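Mandelate racemase / muconate lactonizing enzyme family protein (Agrobacterium tumefaciens, PDB 4DXK) probably acts as a metal-dependent lyase or epimerase of the mandelate racemase subgroup of the enolase superfamily. Local coordinates at residues Thr4-Val9 with Pro51-Arg56; Gly32-Gly37 with Ile292-Gly297; Pro102-Leu107 with Ser329-Leu334; Asp355-Leu360 with Met378-Asp383. All coordinates share one frame; numbering follows the deposited sequence. Where two conformers were deposited one is given.

Contact 1 (Thr4-Val9 with Pro51-Arg56)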
loop_
_atom_site.group_PDB
_atom_site.type_symbol
_atom_site.label_atom_id
_atom_site.label_comp_id
_atom_site.label_asym_id
_atom_site.label_seq_id
_atom_site.Cartn_x
_atom_site.Cartn_y
_atom_site.Cartn_z
ATOM N N THR A 4 21.766 47.213 6.262
ATOM C CA THR A 4 23.074 47.851 6.221
ATOM C C THR A 4 24.143 47.072 6.975
ATOM O O THR A 4 25.319 47.125 6.611
ATOM C CB THR A 4 23.013 49.256 6.825
ATOM O OG1 THR A 4 22.347 49.169 8.090
ATOM C CG2 THR A 4 22.269 50.214 5.896
ATOM N N LYS A 5 23.767 46.434 8.081
ATOM C CA LYS A 5 24.740 45.715 8.908
ATOM C C LYS A 5 24.133 44.461 9.506
ATOM O O LYS A 5 22.944 44.427 9.819
ATOM C CB LYS A 5 25.234 46.583 10.071
ATOM C CG LYS A 5 25.759 47.947 9.698
ATOM C CD LYS A 5 25.953 48.815 10.933
ATOM C CE LYS A 5 26.804 48.119 11.982
ATOM N NZ LYS A 5 27.122 49.014 13.139
ATOM N N LEU A 6 24.961 43.438 9.677
ATOM C CA LEU A 6 24.597 42.275 10.473
ATOM C C LEU A 6 25.493 42.239 11.685
ATOM O O LEU A 6 26.725 42.277 11.567
ATOM C CB LEU A 6 24.787 40.969 9.710
ATOM C CG LEU A 6 23.887 40.629 8.537
ATOM C CD1 LEU A 6 24.008 39.133 8.218
ATOM C CD2 LEU A 6 22.440 41.032 8.813
ATOM N N GLU A 7 24.880 42.156 12.855
ATOM C CA GLU A 7 25.605 42.152 14.115
ATOM C C GLU A 7 25.279 40.855 14.840
ATOM O O GLU A 7 24.112 40.463 14.924
ATOM C CB GLU A 7 25.184 43.361 14.954
ATOM C CG GLU A 7 25.718 43.360 16.376
ATOM C CD GLU A 7 25.203 44.532 17.193
ATOM O OE1 GLU A 7 24.282 45.245 16.735
ATOM O OE2 GLU A 7 25.719 44.747 18.305
ATOM N N THR A 8 26.297 40.175 15.350
ATOM C CA THR A 8 26.065 39.036 16.221
ATOM C C THR A 8 26.539 39.367 17.626
ATOM O O THR A 8 27.528 40.084 17.806
ATOM C CB THR A 8 26.773 37.782 15.713
ATOM O OG1 THR A 8 28.136 38.099 15.403
ATOM C CG2 THR A 8 26.078 37.243 14.465
ATOM N N VAL A 9 25.831 38.838 18.622
ATOM C CA VAL A 9 26.126 39.097 20.025
ATOM C C VAL A 9 26.136 37.776 20.773
ATOM O O VAL A 9 25.225 36.952 20.611
ATOM C CB VAL A 9 25.062 40.018 20.659
ATOM C CG1 VAL A 9 25.409 40.332 22.109
ATOM C CG2 VAL A 9 24.919 41.301 19.863
ATOM N N PRO A 51 27.173 38.378 3.092
ATOM C CA PRO A 51 27.366 38.802 1.697
ATOM C C PRO A 51 26.101 38.676 0.849
ATOM O O PRO A 51 26.005 39.340 -0.189
ATOM C CB PRO A 51 28.467 37.863 1.182
ATOM C CG PRO A 51 28.445 36.694 2.104
ATOM C CD PRO A 51 28.043 37.241 3.445
ATOM N N ARG A 52 25.146 37.853 1.276
ATOM C CA ARG A 52 23.914 37.670 0.526
ATOM C C ARG A 52 22.808 38.654 0.887
ATOM O O ARG A 52 21.842 38.798 0.134
ATOM C CB ARG A 52 23.394 36.247 0.705
ATOM C CG ARG A 52 24.235 35.236 -0.033
ATOM C CD ARG A 52 23.888 33.810 0.346
ATOM N NE ARG A 52 24.629 32.861 -0.482
ATOM C CZ ARG A 52 25.914 32.572 -0.323
ATOM N NH1 ARG A 52 26.618 33.141 0.646
ATOM N NH2 ARG A 52 26.504 31.699 -1.134
ATOM N N VAL A 53 22.916 39.323 2.033
ATOM C CA VAL A 53 21.792 40.150 2.479
ATOM C C VAL A 53 22.090 41.637 2.676
ATOM O O VAL A 53 21.159 42.436 2.710
ATOM C CB VAL A 53 21.114 39.589 3.750
ATOM C CG1 VAL A 53 20.745 38.126 3.557
ATOM C CG2 VAL A 53 22.005 39.780 4.972
ATOM N N ILE A 54 23.352 42.023 2.830
ATOM C CA ILE A 54 23.658 43.449 2.920
ATOM C C ILE A 54 23.208 44.117 1.629
ATOM O O ILE A 54 23.542 43.651 0.531
ATOM C CB ILE A 54 25.162 43.723 3.139
ATOM C CG1 ILE A 54 25.644 43.094 4.445
ATOM C CG2 ILE A 54 25.452 45.231 3.116
ATOM C CD1 ILE A 54 24.989 43.664 5.671
ATOM N N GLY A 55 22.440 45.195 1.763
ATOM C CA GLY A 55 21.925 45.912 0.612
ATOM C C GLY A 55 20.536 45.464 0.184
ATOM O O GLY A 55 19.918 46.106 -0.665
ATOM N N ARG A 56 20.039 44.368 0.762
ATOM C CA ARG A 56 18.738 43.813 0.377
ATOM C C ARG A 56 17.584 44.421 1.173
ATOM O O ARG A 56 17.765 44.890 2.301
ATOM C CB ARG A 56 18.737 42.297 0.569
ATOM C CG ARG A 56 19.694 41.546 -0.352
ATOM C CD ARG A 56 19.091 41.370 -1.739
ATOM N NE ARG A 56 17.802 40.686 -1.646
ATOM C CZ ARG A 56 17.621 39.373 -1.761
ATOM N NH1 ARG A 56 18.643 38.561 -2.024
ATOM N NH2 ARG A 56 16.401 38.864 -1.632
#

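Contact 2 (Gly32-Gly37 with Ile292-Gly297)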
loop_
_atom_site.group_PDB
_atom_site.type_symbol
_atom_site.label_atom_id
_atom_site.label_comp_id
_atom_site.label_asym_id
_atom_site.label_seq_id
_atom_site.Cartn_x
_atom_site.Cartn_y
_atom_site.Cartn_z
ATOM N N GLY A 32 16.950 38.794 16.411
ATOM C CA GLY A 32 16.690 37.367 16.325
ATOM C C GLY A 32 17.619 36.614 17.261
ATOM O O GLY A 32 18.532 37.191 17.847
ATOM N N GLU A 33 17.413 35.307 17.374
ATOM C CA GLU A 33 18.101 34.502 18.371
ATOM C C GLU A 33 18.095 33.053 17.941
ATOM O O GLU A 33 17.156 32.601 17.294
ATOM C CB GLU A 33 17.368 34.647 19.712
ATOM C CG GLU A 33 17.993 33.996 20.937
ATOM C CD GLU A 33 17.024 34.046 22.114
ATOM O OE1 GLU A 33 17.064 35.018 22.912
ATOM O OE2 GLU A 33 16.172 33.136 22.198
ATOM N N THR A 34 19.131 32.321 18.322
ATOM C CA THR A 34 19.115 30.871 18.224
ATOM C C THR A 34 19.953 30.290 19.362
ATOM O O THR A 34 20.476 31.030 20.200
ATOM C CB THR A 34 19.534 30.368 16.816
ATOM O OG1 THR A 34 19.302 28.957 16.729
ATOM C CG2 THR A 34 20.992 30.659 16.542
ATOM N N PHE A 35 20.056 28.967 19.394
ATOM C CA PHE A 35 20.595 28.263 20.548
ATOM C C PHE A 35 21.364 27.048 20.059
ATOM O O PHE A 35 20.910 26.348 19.144
ATOM C CB PHE A 35 19.422 27.817 21.433
ATOM C CG PHE A 35 19.798 27.418 22.836
ATOM C CD1 PHE A 35 19.837 28.372 23.837
ATOM C CD2 PHE A 35 20.042 26.091 23.170
ATOM C CE1 PHE A 35 20.139 28.021 25.151
ATOM C CE2 PHE A 35 20.347 25.734 24.479
ATOM C CZ PHE A 35 20.396 26.703 25.462
ATOM N N PHE A 36 22.516 26.812 20.695
ATOM C CA PHE A 36 23.486 25.730 20.423
ATOM C C PHE A 36 24.483 26.109 19.344
ATOM O O PHE A 36 24.118 26.639 18.290
ATOM C CB PHE A 36 22.855 24.376 20.075
ATOM C CG PHE A 36 22.189 23.683 21.230
ATOM C CD1 PHE A 36 22.834 23.523 22.455
ATOM C CD2 PHE A 36 20.911 23.152 21.075
ATOM C CE1 PHE A 36 22.202 22.866 23.507
ATOM C CE2 PHE A 36 20.282 22.484 22.119
ATOM C CZ PHE A 36 20.924 22.343 23.335
ATOM N N GLY A 37 25.752 25.822 19.614
ATOM C CA GLY A 37 26.812 26.065 18.655
ATOM C C GLY A 37 26.901 27.527 18.283
ATOM O O GLY A 37 27.059 27.866 17.107
ATOM N N ILE A 292 11.364 27.484 16.449
ATOM C CA ILE A 292 11.448 28.469 15.385
ATOM C C ILE A 292 12.882 28.842 15.032
ATOM O O ILE A 292 13.152 29.245 13.904
ATOM C CB ILE A 292 10.655 29.746 15.730
ATOM C CG1 ILE A 292 11.196 30.400 16.993
ATOM C CG2 ILE A 292 9.166 29.444 15.869
ATOM C CD1 ILE A 292 10.542 31.728 17.269
ATOM N N SER A 293 13.792 28.711 15.992
ATOM C CA SER A 293 15.201 29.045 15.772
ATOM C C SER A 293 16.028 27.886 15.223
ATOM O O SER A 293 17.226 28.056 14.957
ATOM C CB SER A 293 15.852 29.591 17.050
ATOM O OG SER A 293 16.132 28.577 17.995
ATOM N N TRP A 294 15.394 26.717 15.076
ATOM C CA TRP A 294 16.051 25.506 14.587
ATOM C C TRP A 294 15.415 24.984 13.296
ATOM O O TRP A 294 15.961 24.062 12.697
ATOM C CB TRP A 294 15.997 24.386 15.639
ATOM C CG TRP A 294 16.729 24.677 16.917
ATOM C CD1 TRP A 294 17.644 25.669 17.132
ATOM C CD2 TRP A 294 16.577 23.990 18.173
ATOM N NE1 TRP A 294 18.081 25.630 18.434
ATOM C CE2 TRP A 294 17.449 24.608 19.093
ATOM C CE3 TRP A 294 15.820 22.891 18.598
ATOM C CZ2 TRP A 294 17.570 24.177 20.416
ATOM C CZ3 TRP A 294 15.934 22.470 19.914
ATOM C CH2 TRP A 294 16.807 23.105 20.804
ATOM N N CYS A 295 14.268 25.541 12.881
ATOM C CA CYS A 295 13.466 24.919 11.821
ATOM C C CYS A 295 13.350 25.738 10.554
ATOM O O CYS A 295 12.687 25.298 9.614
ATOM C CB CYS A 295 12.050 24.601 12.328
ATOM S SG CYS A 295 10.974 26.041 12.487
ATOM N N GLY A 296 13.940 26.931 10.541
ATOM C CA GLY A 296 13.788 27.841 9.413
ATOM C C GLY A 296 13.053 29.135 9.742
ATOM O O GLY A 296 12.582 29.837 8.841
ATOM N N GLY A 297 12.914 29.444 11.023
ATOM C CA GLY A 297 12.372 30.728 11.436
ATOM C C GLY A 297 10.867 30.729 11.572
ATOM O O GLY A 297 10.197 29.701 11.408
#

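Contact 3 (Pro102-Leu107 with Ser329-Leu334)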
loop_
_atom_site.group_PDB
_atom_site.type_symbol
_atom_site.label_atom_id
_atom_site.label_comp_id
_atom_site.label_asym_id
_atom_site.label_seq_id
_atom_site.Cartn_x
_atom_site.Cartn_y
_atom_site.Cartn_z
ATOM N N PRO A 102 2.369 44.164 16.229
ATOM C CA PRO A 102 3.000 42.968 16.799
ATOM C C PRO A 102 3.150 41.856 15.767
ATOM O O PRO A 102 2.334 41.755 14.842
ATOM C CB PRO A 102 1.997 42.523 17.872
ATOM C CG PRO A 102 1.166 43.761 18.164
ATOM C CD PRO A 102 1.054 44.442 16.828
ATOM N N ILE A 103 4.165 41.020 15.926
ATOM C CA ILE A 103 4.326 39.880 15.024
ATOM C C ILE A 103 3.056 39.022 14.906
ATOM O O ILE A 103 2.693 38.616 13.803
ATOM C CB ILE A 103 5.572 39.036 15.379
ATOM C CG1 ILE A 103 6.843 39.808 15.004
ATOM C CG2 ILE A 103 5.549 37.676 14.683
ATOM C CD1 ILE A 103 8.111 39.233 15.598
ATOM N N ALA A 104 2.363 38.774 16.016
ATOM C CA ALA A 104 1.166 37.938 15.951
ATOM C C ALA A 104 0.146 38.510 14.970
ATOM O O ALA A 104 -0.550 37.769 14.285
ATOM C CB ALA A 104 0.545 37.769 17.324
ATOM N N GLN A 105 0.053 39.833 14.900
ATOM C CA GLN A 105 -0.848 40.456 13.941
ATOM C C GLN A 105 -0.398 40.189 12.507
ATOM O O GLN A 105 -1.203 39.821 11.650
ATOM C CB GLN A 105 -0.966 41.962 14.179
ATOM C CG GLN A 105 -1.896 42.622 13.164
ATOM C CD GLN A 105 -3.301 42.047 13.228
ATOM O OE1 GLN A 105 -3.931 42.072 14.277
ATOM N NE2 GLN A 105 -3.784 41.517 12.116
ATOM N N LEU A 106 0.888 40.362 12.243
ATOM C CA LEU A 106 1.412 40.174 10.902
ATOM C C LEU A 106 1.285 38.730 10.438
ATOM O O LEU A 106 1.237 38.482 9.240
ATOM C CB LEU A 106 2.863 40.657 10.818
ATOM C CG LEU A 106 3.055 42.156 11.053
ATOM C CD1 LEU A 106 4.524 42.492 10.897
ATOM C CD2 LEU A 106 2.195 42.985 10.101
ATOM N N LEU A 107 1.233 37.780 11.369
ATOM C CA LEU A 107 1.017 36.381 11.014
ATOM C C LEU A 107 -0.418 36.075 10.571
ATOM O O LEU A 107 -0.666 35.014 9.989
ATOM C CB LEU A 107 1.412 35.457 12.171
ATOM C CG LEU A 107 2.887 35.473 12.560
ATOM C CD1 LEU A 107 3.094 34.687 13.841
ATOM C CD2 LEU A 107 3.765 34.941 11.443
ATOM N N SER A 329 7.961 32.728 19.746
ATOM C CA SER A 329 7.118 31.537 19.766
ATOM C C SER A 329 5.737 31.860 20.317
ATOM O O SER A 329 4.726 31.305 19.863
ATOM C CB SER A 329 7.753 30.431 20.599
ATOM O OG SER A 329 8.983 30.019 20.024
ATOM N N THR A 330 5.690 32.725 21.326
ATOM C CA THR A 330 4.412 33.137 21.883
ATOM C C THR A 330 3.582 33.895 20.844
ATOM O O THR A 330 2.381 33.666 20.736
ATOM C CB THR A 330 4.595 33.925 23.191
ATOM O OG1 THR A 330 5.333 33.123 24.125
ATOM C CG2 THR A 330 3.253 34.260 23.810
ATOM N N HIS A 331 4.215 34.766 20.052
ATOM C CA HIS A 331 3.494 35.414 18.944
ATOM C C HIS A 331 2.880 34.369 18.006
ATOM O O HIS A 331 1.713 34.459 17.621
ATOM C CB HIS A 331 4.406 36.337 18.124
ATOM C CG HIS A 331 4.709 37.644 18.784
ATOM N ND1 HIS A 331 3.894 38.749 18.661
ATOM C CD2 HIS A 331 5.744 38.021 19.572
ATOM C CE1 HIS A 331 4.413 39.751 19.349
ATOM N NE2 HIS A 331 5.538 39.336 19.910
ATOM N N LEU A 332 3.669 33.375 17.619
ATOM C CA LEU A 332 3.157 32.302 16.769
ATOM C C LEU A 332 1.999 31.550 17.422
ATOM O O LEU A 332 0.985 31.268 16.776
ATOM C CB LEU A 332 4.280 31.339 16.415
ATOM C CG LEU A 332 3.877 30.103 15.604
ATOM C CD1 LEU A 332 3.289 30.470 14.246
ATOM C CD2 LEU A 332 5.069 29.165 15.446
ATOM N N SER A 333 2.133 31.274 18.710
ATOM C CA SER A 333 1.107 30.557 19.453
ATOM C C SER A 333 -0.174 31.358 19.652
ATOM O O SER A 333 -1.226 30.765 19.839
ATOM C CB SER A 333 1.656 30.106 20.803
ATOM O OG SER A 333 2.610 29.078 20.622
ATOM N N LEU A 334 -0.100 32.688 19.641
ATOM C CA LEU A 334 -1.316 33.488 19.739
ATOM C C LEU A 334 -2.020 33.579 18.392
ATOM O O LEU A 334 -3.233 33.766 18.329
ATOM C CB LEU A 334 -1.024 34.890 20.283
ATOM C CG LEU A 334 -0.438 34.919 21.697
ATOM C CD1 LEU A 334 -0.371 36.355 22.182
ATOM C CD2 LEU A 334 -1.209 34.076 22.687
#

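Contact 4 (Asp355-Leu360 with Met378-Asp383)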
loop_
_atom_site.group_PDB
_atom_site.type_symbol
_atom_site.label_atom_id
_atom_site.label_comp_id
_atom_site.label_asym_id
_atom_site.label_seq_id
_atom_site.Cartn_x
_atom_site.Cartn_y
_atom_site.Cartn_z
ATOM N N ASP A 355 17.592 40.358 32.364
ATOM C CA ASP A 355 18.800 41.163 32.226
ATOM C C ASP A 355 19.266 41.253 30.781
ATOM O O ASP A 355 20.093 42.100 30.443
ATOM C CB ASP A 355 19.921 40.585 33.084
ATOM C CG ASP A 355 19.596 40.632 34.545
ATOM O OD1 ASP A 355 18.830 41.539 34.920
ATOM O OD2 ASP A 355 20.086 39.768 35.301
ATOM N N LEU A 356 18.738 40.372 29.941
ATOM C CA LEU A 356 19.152 40.298 28.549
ATOM C C LEU A 356 18.315 41.204 27.650
ATOM O O LEU A 356 18.819 41.747 26.658
ATOM C CB LEU A 356 19.049 38.858 28.049
ATOM C CG LEU A 356 20.098 37.871 28.555
ATOM C CD1 LEU A 356 19.706 36.451 28.187
ATOM C CD2 LEU A 356 21.462 38.216 27.973
ATOM N N VAL A 357 17.033 41.345 27.979
ATOM C CA VAL A 357 16.096 42.049 27.108
ATOM C C VAL A 357 15.247 43.047 27.885
ATOM O O VAL A 357 15.187 42.993 29.111
ATOM C CB VAL A 357 15.182 41.068 26.354
ATOM C CG1 VAL A 357 15.990 40.232 25.355
ATOM C CG2 VAL A 357 14.453 40.168 27.342
ATOM N N THR A 358 14.584 43.947 27.165
ATOM C CA THR A 358 13.873 45.065 27.786
ATOM C C THR A 358 12.493 44.707 28.322
ATOM O O THR A 358 11.943 45.421 29.163
ATOM C CB THR A 358 13.688 46.217 26.798
ATOM O OG1 THR A 358 13.053 45.721 25.611
ATOM C CG2 THR A 358 15.030 46.844 26.440
ATOM N N ALA A 359 11.924 43.616 27.826
ATOM C CA ALA A 359 10.596 43.184 28.239
ATOM C C ALA A 359 10.467 41.706 27.946
ATOM O O ALA A 359 11.186 41.171 27.102
ATOM C CB ALA A 359 9.519 43.964 27.500
ATOM N N LEU A 360 9.543 41.052 28.637
ATOM C CA LEU A 360 9.355 39.614 28.516
ATOM C C LEU A 360 7.886 39.273 28.363
ATOM O O LEU A 360 7.025 40.035 28.796
ATOM C CB LEU A 360 9.892 38.908 29.765
ATOM C CG LEU A 360 11.409 38.881 29.936
ATOM C CD1 LEU A 360 11.790 38.398 31.327
ATOM C CD2 LEU A 360 12.037 37.993 28.877
ATOM N N MET A 378 10.265 43.567 22.242
ATOM C CA MET A 378 11.437 43.587 23.106
ATOM C C MET A 378 12.688 43.894 22.307
ATOM O O MET A 378 12.745 43.657 21.101
ATOM C CB MET A 378 11.614 42.228 23.779
ATOM C CG MET A 378 12.195 41.212 22.814
ATOM S SD MET A 378 11.882 39.470 23.055
ATOM C CE MET A 378 12.654 39.119 24.608
ATOM N N GLU A 379 13.676 44.462 23.003
ATOM C CA GLU A 379 15.002 44.746 22.458
ATOM C C GLU A 379 16.049 44.195 23.433
ATOM O O GLU A 379 15.711 43.844 24.559
ATOM C CB GLU A 379 15.196 46.259 22.299
ATOM C CG GLU A 379 14.431 46.906 21.137
ATOM C CD GLU A 379 12.922 46.979 21.359
ATOM O OE1 GLU A 379 12.490 47.285 22.492
ATOM O OE2 GLU A 379 12.165 46.735 20.392
ATOM N N LEU A 380 17.309 44.100 23.011
ATOM C CA LEU A 380 18.377 43.801 23.956
ATOM C C LEU A 380 18.424 44.910 25.003
ATOM O O LEU A 380 18.201 46.096 24.703
ATOM C CB LEU A 380 19.734 43.655 23.265
ATOM C CG LEU A 380 19.930 42.377 22.450
ATOM C CD1 LEU A 380 21.358 42.288 21.948
ATOM C CD2 LEU A 380 19.581 41.140 23.259
ATOM N N HIS A 381 18.684 44.511 26.240
ATOM C CA HIS A 381 18.688 45.441 27.357
ATOM C C HIS A 381 19.808 46.464 27.161
ATOM O O HIS A 381 20.898 46.104 26.714
ATOM C CB HIS A 381 18.897 44.662 28.657
ATOM C CG HIS A 381 18.467 45.397 29.887
ATOM N ND1 HIS A 381 19.199 46.428 30.431
ATOM C CD2 HIS A 381 17.387 45.236 30.689
ATOM C CE1 HIS A 381 18.586 46.878 31.513
ATOM N NE2 HIS A 381 17.485 46.169 31.693
ATOM N N PRO A 382 19.546 47.748 27.469
ATOM C CA PRO A 382 20.623 48.735 27.315
ATOM C C PRO A 382 21.817 48.387 28.197
ATOM O O PRO A 382 21.624 47.783 29.256
ATOM C CB PRO A 382 19.971 50.055 27.757
ATOM C CG PRO A 382 18.721 49.667 28.480
ATOM C CD PRO A 382 18.275 48.372 27.874
ATOM N N ASP A 383 23.011 48.776 27.755
ATOM C CA ASP A 383 24.292 48.355 28.336
ATOM C C ASP A 383 24.293 46.985 29.009
ATOM O O ASP A 383 24.512 46.868 30.216
ATOM C CB ASP A 383 24.904 49.415 29.258
ATOM C CG ASP A 383 26.427 49.422 29.189
ATOM O OD1 ASP A 383 26.970 49.584 28.075
ATOM O OD2 ASP A 383 27.083 49.239 30.234
HETATM O O HOH W 1 10.576 47.022 25.306
#

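Contact 1 (Thr4-Val9 with Pro51-Arg56)
L6 and V53 meet at about a right angle, the forked end of the leucine lying across one methyl of the valine. CG, CD1 and CD2 of L6 all gather round V53 CG2, the closest approach being CD1 to CG2 at 3.9 Å. I54 behaves differently: its side chain goes for the strand backbone. With CG1 anti to the carbonyl carbon (chi1 -61°), I54 carries its CD1 in to 3.6 Å from T4 O, and the same methyl also touches K5 CA and L6 N.

This is the N-terminal capping domain of the enolase superfamily, where an antiparallel sheet carries helices on one face; here strand 3-11 meets the tail of helix 38-53. Further back along that helix, V45, I49 and A50 also pack on L6, while V53 reaches L64 of helix 61-68.

The chain leaves the helix through a type II turn from V53 to R56, closed by R56 N to V53 O at 3.0 Å, with G55 at positive phi. T4 and K5 both face H23 of strand 17-24 in a classic beta bulge, right where I54 CD1 presses on the strand.

Contact 2 (Gly32-Gly37 with Ile292-Gly297)
T34 and W294 each send one hydrogen bond across this contact, in opposite directions. T34 OG1, anti to its own backbone N (chi1 -171°), donates to S293 O at 2.9 Å, coming in from above the carbonyl plane. W294 NE1 donates the other way, to F35 O at 3.0 Å, a bent bond with an N-H...O angle of 139° and the oxygen tilted out of the ring plane.

S293 puts its own hydroxyl to use elsewhere, on D291 OD1, while its CB lies 3.3 Å from E33 O. That carbonyl oxygen is buried here and has no partner in the model. The E33 carboxylate, by contrast, is well supplied: OE1 takes W19 NE1 and V324 N, and OE2 takes V325 N. F36 O accepts from R82 NH2.

Beyond the polar pairs, the six-membered ring of the indole meets F36. CD2 of the phenylalanine is 3.6 Å from W294 CZ2, and the planes differ by 24°, yet the rings are slid so far apart (centroids 5.6 Å) that they hardly overlap. F35 CD2 sits over the centre of the F36 ring, 3.5 Å above its plane.

The contact joins strand 30-35 of the capping domain to the loop that follows barrel strand 287-290, close to the sodium site, whose ligand E268 touches W294. Helix 79-99 touches it through R82, A86 and I89, helix 323-335 through P323 and V325, and L72 of a neighbouring subunit packs on both F36 and W294.

Contact 3 (Pro102-Leu107 with Ser329-Leu334)
A buried helix-to-helix contact centred on A104 and H331 joins the short helix 103-106 to the barrel helix 323-335. The backbones come very close, with A104 CA only 4.6 Å from H331 CA, consistent with the small side chain of A104 at this point. Its methyl CB rests 3.5 Å from H331 O and 3.7 Å from H331 ND1.

The imidazole reaches over to the start of the short helix: H331 CG stands anti to the carbonyl carbon, beside the backbone N (chi1 -76°), which sends the ring toward A104. A104 N, in the first turn after P102 at the N-cap position, donates to H331 ND1 at 3.1 Å with an N-H...N angle of 143°; the donor lies somewhat out of the ring plane. I103 is also joined to G375 by a backbone hydrogen bond. The other ring nitrogen, NE2, is hydrogen-bonded to L376 O. One nitrogen accepting and the other facing a carbonyl is consistent with a neutral ring protonated at NE2.

In the fold, helix 323-335 follows strand 315-317 of the enolase-type alpha/beta barrel, and the short helix packs against it. I103 crosses the histidine at about a right angle, its CB over one ring face in a CH-pi contact, 4.0 Å from the centroid and offset toward the rim.

L107 works further along, its CD1 lying 3.8 Å from L332 CA. I103 and L332 share L298 of helix 297-310, and R302 of a neighbouring subunit donates through NH2 to L107 O.

Contact 4 (Asp355-Leu360 with Met378-Asp383)
L356 O and E379 O take the two backbone hydrogen bonds that hold the two segments together: H381 N gives to L356 O at 2.8 Å and 166°, and T358 N gives to E379 O at 2.8 Å. They flank V357 and L380, which form a single antiparallel, non-hydrogen-bonded pair. Each carbonyl also meets a CA-H, L356 O that of L380 and E379 O that of V357.

The T358 hydroxyl adds a third bond. With OG1 placed between backbone N and carbonyl carbon (chi1 54°), it accepts from E379 N at 3.0 Å, and a water is bonded to it at 2.8 Å.

H381 lies against the other end of the bridge. Its ND1 bonds almost straight to P382 O (3.0 Å, 170°), in the ring plane and on a lone pair, which fixes the rotation of the imidazole; the CD2 edge then faces V357 O in plane, 3.5 Å away.

Apolar contacts complete the interface. The M378 chain bends so that CE presses on V357, tightly at 3.4 Å from CG2, and both side chains also meet P323 of helix 323-335. L380 CD2 rests loosely on V357 CG1, 4.3 Å away. In the fold, the segment leaving helix 353-356 is thus joined to the loop before strand 390-396, with L356 on W19 and L380 on L21 of strand 17-24.

A359 O is buried beside M378 with no partner in the model. Chemically, main-chain bonds and one hydroxyl do the joining, not charge, and the ND1 bond implies that H381 carries a proton there.

In the fold
Contacts 2 and 3 both join the N-terminal capping domain to the barrel, with centres about 17 Å apart; they touch where I292 CD1 packs on S329 OG at 3.6 Å. Contact 1 lies inside the capping domain, its centre about 17 Å from that of contact 2, and both reach the same antiparallel sheet. Contact 4 ties together two loop stretches late in the chain and meets contact 1 through V9 CG2 and L380 CD1, 4.2 Å apart. Contact 2 lies close to a metal: the W294 side chain is about 7 Å from a sodium ion held by E216, E242 and E268, probably the active-site metal position as in relatives.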